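Local coordinates for peptide-binding protein (Photobacterium damsela subsp. piscicida, PDB 6SQX), which cleaves the peptidoglycan of potentially competing bacteria as a secreted endopeptidase of the NlpC/P60 (peptidase C40) family, at residues Y64-S69 with Y79-T84; N75-V80 with T86-L91. One frame throughout, in Å; residues are numbered along the deposited sequence.

In the fold
The two contacts share Tyr79 and Val80, and their centres lie about 10 Å apart. Contact 2 is the antiparallel hairpin of strands 76-78 and 87-89; contact 1 packs the loop at its turn against the chain that leaves helix 50-64. Tyr78 joins them directly: its CD1 comes within 4.3 Å of Phe66 CE2, and its CD2 lies 3.4 Å from Asn83 O. The hairpin region touches strand 198-203, part of the SH3 domain, and helix 343-349, part of the NlpC/P60 domain, consistent with a place between the two. The Tyr79 side chain is about 5 Å from a bound 1,2-ethanediol, probably carried over from crystallisation.

Contact 1 of 2, residues Y64-S69 with Y79-T84; sequences YYFQWS and YVPNNT
Phe66 lays one face of its ring against the pyrrolidine ring of Pro81, which meets it with CB rather than with its flat side. Pro81 CB stands over the face, displaced toward the rim and closest to Phe66 CG at 3.6 Å. Measured to the ring centroid, this CH-pi contact spans 3.8 Å from Pro81 CB, 19° off the ring normal. Asn82 adds a second, smaller contact beside CE1, on the outer half of the ring, where its ND2 lies 3.5 Å from Phe66 CE1. That approach is oblique, and the amide plane stands perpendicular to the ring plane. With CG of Phe66 anti to the backbone N (chi1 -180°), the ring reaches out from its short 3-10 segment to the turn opposite, and these three residues account for nearly all of the modest buried surface (145 Å², both sides summed).

Local hydrogen bonds shape both partners. Phe66 O takes two bonds from Ser69, one from OG at 2.8 Å and one from N at 3.0 Å; the OG bond uses a lone pair in the carbonyl plane. Ser69 OG is also bonded to Asp71 N, which ties the end of the 3-10 segment to the chain that follows. Across the contact, Asn83 N bonds to Val80 O at 3.0 Å and closes the turn that presents Pro81 and Asn82. Further out, Gln63 NE2 of helix 50-64 binds Pro81 O, while Trp338 also packs on Pro81.

Proline at the second position and asparagine at the third, where phi is positive (73°), are classic for the type II beta turn, here part of the hairpin loop that links strands 76-78 and 87-89.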
loop_
_atom_site.group_PDB
_atom_site.type_symbol
_atom_site.label_atom_id
_atom_site.label_comp_id
_atom_site.label_asym_id
_atom_site.label_seq_id
_atom_site.Cartn_x
_atom_site.Cartn_y
_atom_site.Cartn_z
ATOM N N TYR A 64 11.698 7.123 -4.593
ATOM C CA TYR A 64 10.559 8.026 -4.426
ATOM C C TYR A 64 10.592 9.169 -5.440
ATOM O O TYR A 64 9.536 9.587 -5.946
ATOM C CB TYR A 64 10.580 8.598 -3.012
ATOM C CG TYR A 64 9.392 9.436 -2.628
ATOM C CD1 TYR A 64 8.150 8.845 -2.402
ATOM C CD2 TYR A 64 9.523 10.810 -2.409
ATOM C CE1 TYR A 64 7.051 9.610 -1.974
ATOM C CE2 TYR A 64 8.440 11.564 -2.000
ATOM C CZ TYR A 64 7.211 10.953 -1.814
ATOM O OH TYR A 64 6.115 11.688 -1.372
ATOM N N TYR A 65 11.787 9.672 -5.758
ATOM C CA TYR A 65 11.942 10.756 -6.734
ATOM C C TYR A 65 12.276 10.270 -8.140
ATOM O O TYR A 65 12.607 11.095 -9.001
ATOM C CB TYR A 65 13.000 11.773 -6.258
ATOM C CG TYR A 65 12.557 12.499 -4.995
ATOM C CD1 TYR A 65 11.571 13.486 -5.045
ATOM C CD2 TYR A 65 13.126 12.197 -3.756
ATOM C CE1 TYR A 65 11.162 14.163 -3.882
ATOM C CE2 TYR A 65 12.707 12.856 -2.607
ATOM C CZ TYR A 65 11.742 13.842 -2.681
ATOM O OH TYR A 65 11.342 14.510 -1.505
ATOM N N PHE A 66 12.128 8.971 -8.402
ATOM C CA PHE A 66 12.529 8.433 -9.701
ATOM C C PHE A 66 11.795 9.117 -10.841
ATOM O O PHE A 66 12.377 9.327 -11.919
ATOM C CB PHE A 66 12.222 6.939 -9.721
ATOM C CG PHE A 66 12.593 6.278 -11.006
ATOM C CD1 PHE A 66 13.926 6.104 -11.362
ATOM C CD2 PHE A 66 11.609 5.803 -11.856
ATOM C CE1 PHE A 66 14.257 5.452 -12.562
ATOM C CE2 PHE A 66 11.927 5.143 -13.054
ATOM C CZ PHE A 66 13.265 4.993 -13.398
ATOM N N GLN A 67 10.523 9.477 -10.654
ATOM C CA GLN A 67 9.793 10.094 -11.768
ATOM C C GLN A 67 10.296 11.491 -12.095
ATOM O O GLN A 67 9.919 12.039 -13.131
ATOM C CB GLN A 67 8.279 10.155 -11.485
ATOM C CG GLN A 67 7.654 8.793 -11.223
ATOM C CD GLN A 67 7.849 7.794 -12.344
ATOM O OE1 GLN A 67 8.093 8.145 -13.504
ATOM N NE2 GLN A 67 7.683 6.541 -12.004
ATOM N N TRP A 68 11.079 12.102 -11.210
ATOM C CA TRP A 68 11.667 13.406 -11.466
ATOM C C TRP A 68 13.084 13.276 -11.972
ATOM O O TRP A 68 13.755 14.290 -12.203
ATOM C CB TRP A 68 11.627 14.275 -10.202
ATOM C CG TRP A 68 10.285 14.783 -9.824
ATOM C CD1 TRP A 68 9.093 14.569 -10.478
ATOM C CD2 TRP A 68 9.967 15.556 -8.652
ATOM N NE1 TRP A 68 8.055 15.210 -9.797
ATOM C CE2 TRP A 68 8.575 15.812 -8.684
ATOM C CE3 TRP A 68 10.730 16.080 -7.600
ATOM C CZ2 TRP A 68 7.930 16.556 -7.684
ATOM C CZ3 TRP A 68 10.085 16.837 -6.626
ATOM C CH2 TRP A 68 8.701 17.047 -6.664
ATOM N N SER A 69 13.529 12.043 -12.224
ATOM C CA SER A 69 14.915 11.803 -12.605
ATOM C C SER A 69 15.084 11.736 -14.117
ATOM O O SER A 69 14.143 11.525 -14.872
ATOM C CB SER A 69 15.448 10.518 -11.965
ATOM O OG SER A 69 15.078 9.362 -12.693
ATOM N N TYR A 79 7.895 -1.646 -11.481
ATOM C CA TYR A 79 7.406 -1.821 -10.103
ATOM C C TYR A 79 8.483 -1.491 -9.086
ATOM O O TYR A 79 8.159 -1.089 -7.958
ATOM C CB TYR A 79 6.914 -3.262 -9.873
ATOM C CG TYR A 79 5.687 -3.553 -10.664
ATOM C CD1 TYR A 79 4.450 -3.021 -10.291
ATOM C CD2 TYR A 79 5.745 -4.358 -11.809
ATOM C CE1 TYR A 79 3.309 -3.256 -11.043
ATOM C CE2 TYR A 79 4.587 -4.623 -12.560
ATOM C CZ TYR A 79 3.365 -4.069 -12.158
ATOM O OH TYR A 79 2.214 -4.277 -12.888
ATOM N N VAL A 80 9.754 -1.688 -9.421
ATOM C CA VAL A 80 10.883 -1.330 -8.569
ATOM C C VAL A 80 11.830 -0.496 -9.429
ATOM O O VAL A 80 12.518 -1.056 -10.307
ATOM C CB VAL A 80 11.569 -2.594 -8.015
ATOM C CG1 VAL A 80 12.831 -2.227 -7.189
ATOM C CG2 VAL A 80 10.551 -3.409 -7.183
ATOM N N PRO A 81 11.856 0.828 -9.289
ATOM C CA PRO A 81 12.680 1.668 -10.178
ATOM C C PRO A 81 14.099 1.141 -10.264
ATOM O O PRO A 81 14.697 0.713 -9.276
ATOM C CB PRO A 81 12.629 3.048 -9.498
ATOM C CG PRO A 81 11.277 3.078 -8.898
ATOM C CD PRO A 81 11.020 1.634 -8.377
ATOM N N ASN A 82 14.618 1.120 -11.489
ATOM C CA ASN A 82 15.984 0.719 -11.838
ATOM C C ASN A 82 16.232 -0.774 -11.754
ATOM O O ASN A 82 17.345 -1.213 -12.103
ATOM C CB ASN A 82 17.077 1.452 -11.040
ATOM C CG ASN A 82 17.092 2.941 -11.301
ATOM O OD1 ASN A 82 17.142 3.773 -10.356
ATOM N ND2 ASN A 82 17.041 3.308 -12.582
ATOM N N ASN A 83 15.252 -1.587 -11.382
ATOM C CA ASN A 83 15.422 -3.030 -11.428
ATOM C C ASN A 83 14.717 -3.512 -12.691
ATOM O O ASN A 83 13.492 -3.553 -12.751
ATOM C CB ASN A 83 14.864 -3.705 -10.166
ATOM C CG ASN A 83 15.157 -5.192 -10.171
ATOM O OD1 ASN A 83 15.176 -5.797 -11.236
ATOM N ND2 ASN A 83 15.426 -5.777 -9.008
ATOM N N THR A 84 15.502 -3.872 -13.726
ATOM C CA THR A 84 14.882 -4.253 -14.999
ATOM C C THR A 84 14.128 -5.578 -14.954
ATOM O O THR A 84 13.398 -5.873 -15.901
ATOM C CB THR A 84 15.906 -4.291 -16.129
ATOM O OG1 THR A 84 16.918 -5.265 -15.818
ATOM C CG2 THR A 84 16.513 -2.906 -16.305
#

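Contact 2 of 2, residues N75-V80 with T86-L91; sequences NDFYYV and TKNNIL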
loop_
_atom_site.group_PDB
_atom_site.type_symbol
_atom_site.label_atom_id
_atom_site.label_comp_id
_atom_site.label_asym_id
_atom_site.label_seq_id
_atom_site.Cartn_x
_atom_site.Cartn_y
_atom_site.Cartn_z
ATOM N N ASN A 75 7.290 5.841 -21.462
ATOM C CA ASN A 75 6.951 4.579 -22.121
ATOM C C ASN A 75 7.132 3.351 -21.237
ATOM O O ASN A 75 6.509 2.306 -21.505
ATOM C CB ASN A 75 7.779 4.428 -23.405
ATOM C CG ASN A 75 7.523 5.557 -24.353
ATOM O OD1 ASN A 75 6.439 5.655 -24.930
ATOM N ND2 ASN A 75 8.511 6.439 -24.515
ATOM N N ASP A 76 7.998 3.444 -20.237
ATOM C CA ASP A 76 8.439 2.312 -19.434
ATOM C C ASP A 76 8.005 2.536 -17.993
ATOM O O ASP A 76 8.153 3.642 -17.461
ATOM C CB ASP A 76 9.985 2.197 -19.451
ATOM C CG ASP A 76 10.570 2.028 -20.869
ATOM O OD1 ASP A 76 9.830 1.528 -21.749
ATOM O OD2 ASP A 76 11.751 2.385 -21.057
ATOM N N PHE A 77 7.514 1.473 -17.357
ATOM C CA PHE A 77 7.080 1.523 -15.964
ATOM C C PHE A 77 7.740 0.395 -15.180
ATOM O O PHE A 77 7.707 -0.764 -15.608
ATOM C CB PHE A 77 5.544 1.425 -15.845
ATOM C CG PHE A 77 5.076 1.105 -14.453
ATOM C CD1 PHE A 77 5.204 2.042 -13.416
ATOM C CD2 PHE A 77 4.543 -0.142 -14.173
ATOM C CE1 PHE A 77 4.778 1.736 -12.104
ATOM C CE2 PHE A 77 4.131 -0.452 -12.857
ATOM C CZ PHE A 77 4.269 0.492 -11.837
ATOM N N TYR A 78 8.323 0.728 -14.032
ATOM C CA TYR A 78 8.999 -0.228 -13.156
ATOM C C TYR A 78 8.209 -0.404 -11.864
ATOM O O TYR A 78 7.968 0.576 -11.172
ATOM C CB TYR A 78 10.384 0.305 -12.777
ATOM C CG TYR A 78 11.323 0.352 -13.956
ATOM C CD1 TYR A 78 11.233 1.378 -14.912
ATOM C CD2 TYR A 78 12.296 -0.635 -14.130
ATOM C CE1 TYR A 78 12.095 1.402 -16.034
ATOM C CE2 TYR A 78 13.175 -0.609 -15.225
ATOM C CZ TYR A 78 13.054 0.389 -16.178
ATOM O OH TYR A 78 13.914 0.409 -17.263
ATOM N N TYR A 79 7.895 -1.646 -11.481
ATOM C CA TYR A 79 7.406 -1.821 -10.103
ATOM C C TYR A 79 8.483 -1.491 -9.086
ATOM O O TYR A 79 8.159 -1.089 -7.958
ATOM C CB TYR A 79 6.914 -3.262 -9.873
ATOM C CG TYR A 79 5.687 -3.553 -10.664
ATOM C CD1 TYR A 79 4.450 -3.021 -10.291
ATOM C CD2 TYR A 79 5.745 -4.358 -11.809
ATOM C CE1 TYR A 79 3.309 -3.256 -11.043
ATOM C CE2 TYR A 79 4.587 -4.623 -12.560
ATOM C CZ TYR A 79 3.365 -4.069 -12.158
ATOM O OH TYR A 79 2.214 -4.277 -12.888
ATOM N N VAL A 80 9.754 -1.688 -9.421
ATOM C CA VAL A 80 10.883 -1.330 -8.569
ATOM C C VAL A 80 11.830 -0.496 -9.429
ATOM O O VAL A 80 12.518 -1.056 -10.307
ATOM C CB VAL A 80 11.569 -2.594 -8.015
ATOM C CG1 VAL A 80 12.831 -2.227 -7.189
ATOM C CG2 VAL A 80 10.551 -3.409 -7.183
ATOM N N THR A 86 11.645 -5.799 -13.286
ATOM C CA THR A 86 10.296 -5.303 -13.001
ATOM C C THR A 86 9.809 -4.314 -14.058
ATOM O O THR A 86 8.818 -3.595 -13.831
ATOM C CB THR A 86 10.229 -4.666 -11.600
ATOM O OG1 THR A 86 10.887 -3.396 -11.566
ATOM C CG2 THR A 86 10.876 -5.579 -10.563
ATOM N N LYS A 87 10.483 -4.268 -15.209
ATOM C CA LYS A 87 10.201 -3.287 -16.254
ATOM C C LYS A 87 9.052 -3.751 -17.131
ATOM O O LYS A 87 8.996 -4.915 -17.528
ATOM C CB LYS A 87 11.431 -3.150 -17.148
ATOM C CG LYS A 87 11.311 -2.090 -18.237
ATOM C CD LYS A 87 12.483 -2.206 -19.226
ATOM C CE LYS A 87 12.429 -1.106 -20.282
ATOM N NZ LYS A 87 13.490 -1.215 -21.319
ATOM N N ASN A 88 8.168 -2.820 -17.483
ATOM C CA ASN A 88 6.976 -3.092 -18.267
ATOM C C ASN A 88 6.783 -2.008 -19.316
ATOM O O ASN A 88 7.064 -0.836 -19.064
ATOM C CB ASN A 88 5.727 -3.097 -17.366
ATOM C CG ASN A 88 5.743 -4.236 -16.362
ATOM O OD1 ASN A 88 5.207 -5.319 -16.617
ATOM N ND2 ASN A 88 6.371 -3.999 -15.211
ATOM N N ASN A 89 6.249 -2.386 -20.478
ATOM C CA ASN A 89 5.816 -1.399 -21.468
ATOM C C ASN A 89 4.415 -0.880 -21.129
ATOM O O ASN A 89 3.465 -1.667 -21.010
ATOM C CB ASN A 89 5.847 -2.038 -22.860
ATOM C CG ASN A 89 5.463 -1.066 -23.946
ATOM O OD1 ASN A 89 4.298 -0.950 -24.305
ATOM N ND2 ASN A 89 6.459 -0.365 -24.498
ATOM N N ILE A 90 4.292 0.449 -20.971
ATOM C CA ILE A 90 3.043 1.043 -20.476
ATOM C C ILE A 90 1.909 0.823 -21.459
ATOM O O ILE A 90 0.801 0.431 -21.067
ATOM C CB ILE A 90 3.220 2.535 -20.131
ATOM C CG1 ILE A 90 4.188 2.663 -18.942
ATOM C CG2 ILE A 90 1.837 3.228 -19.898
ATOM C CD1 ILE A 90 4.630 4.076 -18.588
ATOM N N LEU A 91 2.173 1.027 -22.764
ATOM C CA LEU A 91 1.101 0.865 -23.740
ATOM C C LEU A 91 0.599 -0.580 -23.767
ATOM O O LEU A 91 -0.617 -0.827 -23.842
ATOM C CB LEU A 91 1.582 1.320 -25.120
ATOM C CG LEU A 91 0.573 1.277 -26.282
ATOM C CD1 LEU A 91 -0.683 2.098 -25.912
ATOM C CD2 LEU A 91 1.257 1.812 -27.548
HETATM O O HOH W 1 4.572 2.325 -23.562
HETATM O O HOH W 2 13.288 1.049 -22.815
HETATM O O HOH W 3 9.007 -0.630 -22.914
#
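Tyr78 and Lys87 run side by side and point the same way, forming a non-hydrogen-bonded pair on one face of the hairpin. The lysine, fully extended from a chi1 of -176°, passes over the phenol ring: its CG makes an off-centre CH-pi contact 4.1 Å from the Tyr78 centroid, and its CD reaches the hydroxyl. At its end NZ stays 4.0 Å from Asp76 OD2, too far for a salt bridge, and water 2 spans the gap by donating to OD2 and accepting from NZ. Asp76 OD1 is likewise joined to Asn89 ND2 through water 3.

On the other face the amide of Asn88 crosses the Tyr79 ring at nearly a right angle, its ND2 3.3 Å from Tyr79 CE2. Phe77 sits beside them with its ring edge over Tyr79, while its CB packs on Ile90 CG1 at 3.6 Å. Phe77 and Asn88 exchange the central pair of backbone bonds. Near the turn, Thr86 OG1 accepts from Val80 N at 3.0 Å and bonds to Asn83 O as well.

At the other end Ile90 N bonds to Asn75 O at 2.9 Å, and Asn89 is the N-cap of helix 90-102, its OD1 bonded to Lys92 N. Ile90 then packs on Leu200 of strand 198-203, while Thr86 meets Tyr345 and Tyr349 of helix 343-349.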